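Local coordinates for effector protein HopAB2 (Pseudomonas syringae pv. tomato, PDB 3TL8) that acts in host plants as a bacterial virulence factor that suppresses programmed cell death and immunity, and triggers resistance in tomato when recognised by the Pto protein, at residues 55-60 with 104-109; 62-67 with 97-102. All blocks are in the same frame, centred on the assembly; numbering follows the deposited sequence.

How the interactions relate
Interactions 1 and 2 are two stations along the same pair of helices, 54-65 and 98-109, with centres about 10 Å apart. Because the helices run roughly antiparallel, the early part of the first meets the end of the second in interaction 1, while the end of the first meets the start of the second in interaction 2. Along the chain, 62-67 with 97-102 is therefore nested inside the loop closed by 55-60 with 104-109. Interaction 2 is wholly buried and interaction 1 partly so. Together they hold the two helices side by side in the all-helical BAK1-binding domain, one piece of the longer effector.

Interaction 1: residues 55-60 with 104-109; sequences EHLRTA and VALNRM
Arg-58 and Leu-106 mark the closest backbone approach, their CA atoms 6.8 Å apart, where two helical segments run roughly antiparallel at 142° with axes 10.3 Å from each other. The apolar part of the contact lies on the inner side. Leu-106 sends its CD1 branch across, reaching CG of Leu-57 at 3.9 Å and the backbone N of Arg-58 at 4.0 Å. The two leucine side chains cross at about a right angle, and the Leu-106 methyl lies against the branch point of Leu-57. Leucine suits both places because helix 29-49 lies against them too: Leu-57 rests on Leu-47, and Leu-106 on Leu-44.

The polar part is nearer the surface. Arginine suits position 58 because its long chain, extended from CG to NE, carries the guanidinium over to Asn-107. There OD1 of Asn-107 accepts two weak hydrogen bonds, from NE of Arg-58 at 3.0 Å and from NH2 of Arg-58 at 3.1 Å. The donors bend toward one oxygen, with an angle of only 130° at the NE hydrogen, and the guanidinium and amide planes stand 39° apart. Asparagine serves well here because its other end is a donor: ND2 binds the carbonyl O of Asn-103, one turn back, which fixes the rotation of the amide and leaves OD1 facing the arginine. The remaining guanidinium nitrogen, NH1 of Arg-58, lies 3.6 Å from OE1 of Glu-55, a long salt bridge within the helix; the carboxylate may hold the guanidinium in its orientation, though only loosely. Asn-107 also packs on a polar side chain of another protein's chain.

A leucine pair facing a third helix, with an arginine-asparagine pair on its outer side, is characteristic of amphipathic helices packed in a small helical bundle, here the BAK1-binding domain.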
# COMPACT_ATOMS: atom_id res chain seq x y z
N GLU B 55 22.81 -18.29 1.39
CA GLU B 55 23.15 -17.24 0.44
C GLU B 55 22.41 -17.53 -0.87
O GLU B 55 22.20 -16.64 -1.70
CB GLU B 55 24.66 -17.16 0.21
CG GLU B 55 25.43 -16.37 1.28
CD GLU B 55 25.32 -14.86 1.10
OE1 GLU B 55 24.62 -14.41 0.17
OE2 GLU B 55 25.94 -14.12 1.90
N HIS B 56 22.04 -18.79 -1.02
CA HIS B 56 21.17 -19.24 -2.10
C HIS B 56 19.80 -18.66 -1.87
O HIS B 56 19.19 -18.09 -2.76
CB HIS B 56 21.04 -20.76 -2.01
CG HIS B 56 21.11 -21.47 -3.33
ND1 HIS B 56 22.19 -21.34 -4.18
CD2 HIS B 56 20.26 -22.33 -3.92
CE1 HIS B 56 21.99 -22.09 -5.25
NE2 HIS B 56 20.83 -22.70 -5.12
N LEU B 57 19.35 -18.82 -0.63
CA LEU B 57 17.97 -18.57 -0.23
C LEU B 57 17.58 -17.09 -0.30
O LEU B 57 16.47 -16.76 -0.71
CB LEU B 57 17.71 -19.13 1.16
CG LEU B 57 16.30 -18.92 1.71
CD1 LEU B 57 15.29 -18.98 0.60
CD2 LEU B 57 15.97 -19.92 2.81
N ARG B 58 18.49 -16.22 0.12
CA ARG B 58 18.27 -14.78 0.01
C ARG B 58 17.54 -14.49 -1.29
O ARG B 58 16.55 -13.77 -1.32
CB ARG B 58 19.62 -14.06 0.01
CG ARG B 58 19.83 -13.06 1.13
CD ARG B 58 21.23 -12.49 1.05
NE ARG B 58 21.47 -11.45 2.04
CZ ARG B 58 22.63 -10.80 2.18
NH1 ARG B 58 23.65 -11.11 1.39
NH2 ARG B 58 22.76 -9.86 3.10
N THR B 59 18.04 -15.09 -2.38
CA THR B 59 17.56 -14.79 -3.72
C THR B 59 16.10 -15.17 -3.95
O THR B 59 15.33 -14.37 -4.49
CB THR B 59 18.44 -15.49 -4.79
OG1 THR B 59 19.82 -15.29 -4.47
CG2 THR B 59 18.15 -14.91 -6.17
N ALA B 60 15.71 -16.37 -3.55
CA ALA B 60 14.33 -16.81 -3.76
C ALA B 60 13.37 -15.94 -2.97
O ALA B 60 12.26 -15.64 -3.42
CB ALA B 60 14.17 -18.27 -3.39
N VAL B 104 14.06 -10.74 6.69
CA VAL B 104 14.81 -9.82 7.53
C VAL B 104 15.85 -10.55 8.37
O VAL B 104 16.96 -10.07 8.56
CB VAL B 104 13.89 -9.02 8.48
CG1 VAL B 104 14.70 -8.35 9.56
CG2 VAL B 104 13.09 -7.99 7.70
N ALA B 105 15.47 -11.72 8.87
CA ALA B 105 16.33 -12.55 9.71
C ALA B 105 17.53 -13.08 8.92
O ALA B 105 18.61 -13.24 9.47
CB ALA B 105 15.55 -13.70 10.33
N LEU B 106 17.31 -13.34 7.64
CA LEU B 106 18.38 -13.75 6.74
C LEU B 106 19.43 -12.67 6.58
O LEU B 106 20.61 -12.90 6.83
CB LEU B 106 17.81 -14.10 5.36
CG LEU B 106 17.13 -15.44 5.14
CD1 LEU B 106 16.73 -15.59 3.68
CD2 LEU B 106 18.05 -16.57 5.55
N ASN B 107 19.00 -11.48 6.16
CA ASN B 107 19.93 -10.38 5.89
C ASN B 107 20.73 -9.96 7.11
O ASN B 107 21.84 -9.46 6.99
CB ASN B 107 19.20 -9.17 5.30
CG ASN B 107 18.86 -9.36 3.83
OD1 ASN B 107 19.72 -9.26 2.96
ND2 ASN B 107 17.59 -9.62 3.55
N ARG B 108 20.16 -10.16 8.29
CA ARG B 108 20.89 -9.88 9.51
C ARG B 108 22.06 -10.85 9.61
O ARG B 108 23.18 -10.46 9.93
CB ARG B 108 19.98 -10.02 10.74
CG ARG B 108 19.12 -8.79 11.03
CD ARG B 108 18.42 -8.90 12.38
NE ARG B 108 19.36 -9.26 13.45
CZ ARG B 108 19.56 -10.50 13.88
NH1 ARG B 108 18.88 -11.52 13.34
NH2 ARG B 108 20.44 -10.74 14.84
N MET B 109 21.80 -12.11 9.30
CA MET B 109 22.81 -13.15 9.42
C MET B 109 23.90 -13.07 8.35
O MET B 109 25.02 -13.53 8.57
CB MET B 109 22.16 -14.53 9.41
CG MET B 109 23.08 -15.64 9.90
SD MET B 109 22.21 -17.21 10.07
CE MET B 109 21.62 -17.43 8.40

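Interaction 2: residues 62-67 with 97-102; sequences ERHVMQ and HPLLNL
Leu-99 and Leu-100 meet His-64 and Val-65 where helix 98-109 begins and helix 54-65 ends. His-97 stands at the N-cap position: its ring nitrogen ND1 accepts a hydrogen bond from N of Leu-99 at 2.9 Å, with the donor tilted 23° from the ring plane. The ring thus satisfies an amide that has no earlier helical carbonyl to bind. Pro-98 follows in the first turn, where the lack of an N-H costs nothing, and its CD lies 3.3 Å above the plane of the His-97 ring, offset toward the rim.

Leu-99 is the first residue to reach the other helix. Its CD1 methyl approaches the ring of His-64 obliquely, 3.9 Å from CD2, and the two side chains cross at about a right angle. With chi1 at -178°, the His-64 ring projects opposite its own backbone N and lies beside the leucine, while its ND1 is hydrogen-bonded to the carbonyl O of Leu-69 just beyond the helix. Leucine fits this position because it also packs against Leu-61 and against Leu-79 of helix 73-81.

Leu-100 uses CD2, which lies 3.6 Å from CG1 of Val-65 and 4.0 Å from CG2, so one methyl settles against both branches of the valine. Although CB of Leu-100 does not point straight at the other helix, the longer side chain brings its end there; the compact, branched valine presents two methyls close to its own backbone. Val-65 and Leu-100 also pack on apolar side chains of another protein's chain.

No hydrogen bond crosses between the segments: van der Waals and hydrophobic contact joins the helices here. ND1 of His-64 must donate, since the carbonyl O of Leu-69 can only accept, and ring carbon CD2 is left toward Leu-99.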
# COMPACT_ATOMS: atom_id res chain seq x y z
N GLU B 62 14.06 -12.74 -1.86
CA GLU B 62 14.11 -11.38 -2.35
C GLU B 62 13.24 -11.25 -3.59
O GLU B 62 12.40 -10.36 -3.70
CB GLU B 62 15.54 -10.96 -2.66
CG GLU B 62 15.66 -9.51 -3.11
CD GLU B 62 17.06 -9.14 -3.57
OE1 GLU B 62 17.92 -10.05 -3.68
OE2 GLU B 62 17.29 -7.94 -3.83
N ARG B 63 13.43 -12.16 -4.54
CA ARG B 63 12.68 -12.12 -5.78
C ARG B 63 11.20 -12.39 -5.57
O ARG B 63 10.38 -11.96 -6.38
CB ARG B 63 13.29 -13.08 -6.79
CG ARG B 63 14.68 -12.66 -7.21
CD ARG B 63 15.26 -13.58 -8.27
NE ARG B 63 16.48 -13.01 -8.83
CZ ARG B 63 17.28 -13.65 -9.67
NH1 ARG B 63 17.00 -14.89 -10.05
NH2 ARG B 63 18.37 -13.05 -10.13
N HIS B 64 10.86 -13.10 -4.50
CA HIS B 64 9.46 -13.39 -4.22
C HIS B 64 8.76 -12.17 -3.62
O HIS B 64 7.66 -11.80 -4.03
CB HIS B 64 9.30 -14.60 -3.29
CG HIS B 64 7.88 -14.95 -3.01
ND1 HIS B 64 7.02 -15.43 -3.97
CD2 HIS B 64 7.15 -14.88 -1.87
CE1 HIS B 64 5.83 -15.65 -3.44
NE2 HIS B 64 5.88 -15.32 -2.16
N VAL B 65 9.42 -11.56 -2.64
CA VAL B 65 8.84 -10.46 -1.89
C VAL B 65 8.74 -9.15 -2.69
O VAL B 65 7.81 -8.38 -2.50
CB VAL B 65 9.61 -10.22 -0.58
CG1 VAL B 65 9.24 -8.89 0.00
CG2 VAL B 65 9.33 -11.34 0.42
N MET B 66 9.71 -8.90 -3.57
CA MET B 66 9.64 -7.72 -4.43
C MET B 66 8.76 -8.00 -5.65
O MET B 66 7.67 -7.44 -5.78
CB MET B 66 11.04 -7.31 -4.91
CG MET B 66 11.98 -6.86 -3.81
SD MET B 66 13.70 -6.79 -4.35
CE MET B 66 14.51 -6.17 -2.87
N GLN B 67 9.26 -8.87 -6.52
CA GLN B 67 8.68 -9.15 -7.83
C GLN B 67 7.51 -10.14 -7.80
O GLN B 67 6.95 -10.48 -8.84
CB GLN B 67 9.78 -9.68 -8.76
CG GLN B 67 9.45 -9.65 -10.24
CD GLN B 67 9.97 -8.39 -10.93
OE1 GLN B 67 10.18 -7.36 -10.29
NE2 GLN B 67 10.19 -8.49 -12.24
N HIS B 97 3.78 -11.13 7.99
CA HIS B 97 3.89 -12.40 7.29
C HIS B 97 5.18 -13.09 7.69
O HIS B 97 6.21 -12.43 7.88
CB HIS B 97 3.89 -12.18 5.78
CG HIS B 97 3.62 -13.42 5.00
ND1 HIS B 97 4.62 -14.29 4.62
CD2 HIS B 97 2.47 -13.94 4.53
CE1 HIS B 97 4.09 -15.29 3.94
NE2 HIS B 97 2.79 -15.11 3.87
N PRO B 98 5.13 -14.42 7.83
CA PRO B 98 6.31 -15.22 8.15
C PRO B 98 7.43 -15.02 7.14
O PRO B 98 8.58 -14.83 7.54
CB PRO B 98 5.78 -16.65 8.09
CG PRO B 98 4.33 -16.51 8.44
CD PRO B 98 3.89 -15.22 7.83
N LEU B 99 7.11 -15.05 5.85
CA LEU B 99 8.12 -14.80 4.82
C LEU B 99 8.85 -13.45 4.96
O LEU B 99 10.07 -13.39 4.75
CB LEU B 99 7.52 -14.95 3.43
CG LEU B 99 7.35 -16.39 2.93
CD1 LEU B 99 6.50 -16.48 1.65
CD2 LEU B 99 8.71 -17.01 2.71
N LEU B 100 8.13 -12.37 5.28
CA LEU B 100 8.78 -11.07 5.43
C LEU B 100 9.69 -11.07 6.65
O LEU B 100 10.82 -10.60 6.59
CB LEU B 100 7.77 -9.93 5.52
CG LEU B 100 6.91 -9.69 4.29
CD1 LEU B 100 5.67 -8.92 4.66
CD2 LEU B 100 7.67 -8.99 3.19
N ASN B 101 9.19 -11.60 7.75
CA ASN B 101 9.98 -11.71 8.96
C ASN B 101 11.26 -12.51 8.73
O ASN B 101 12.32 -12.13 9.21
CB ASN B 101 9.17 -12.36 10.09
CG ASN B 101 8.06 -11.45 10.61
OD1 ASN B 101 8.18 -10.22 10.57
ND2 ASN B 101 6.99 -12.05 11.10
N LEU B 102 11.15 -13.60 7.98
CA LEU B 102 12.28 -14.46 7.67
C LEU B 102 13.32 -13.77 6.80
O LEU B 102 14.52 -13.90 7.03
CB LEU B 102 11.82 -15.73 6.95
CG LEU B 102 12.97 -16.69 6.65
CD1 LEU B 102 13.62 -17.13 7.96
CD2 LEU B 102 12.49 -17.88 5.85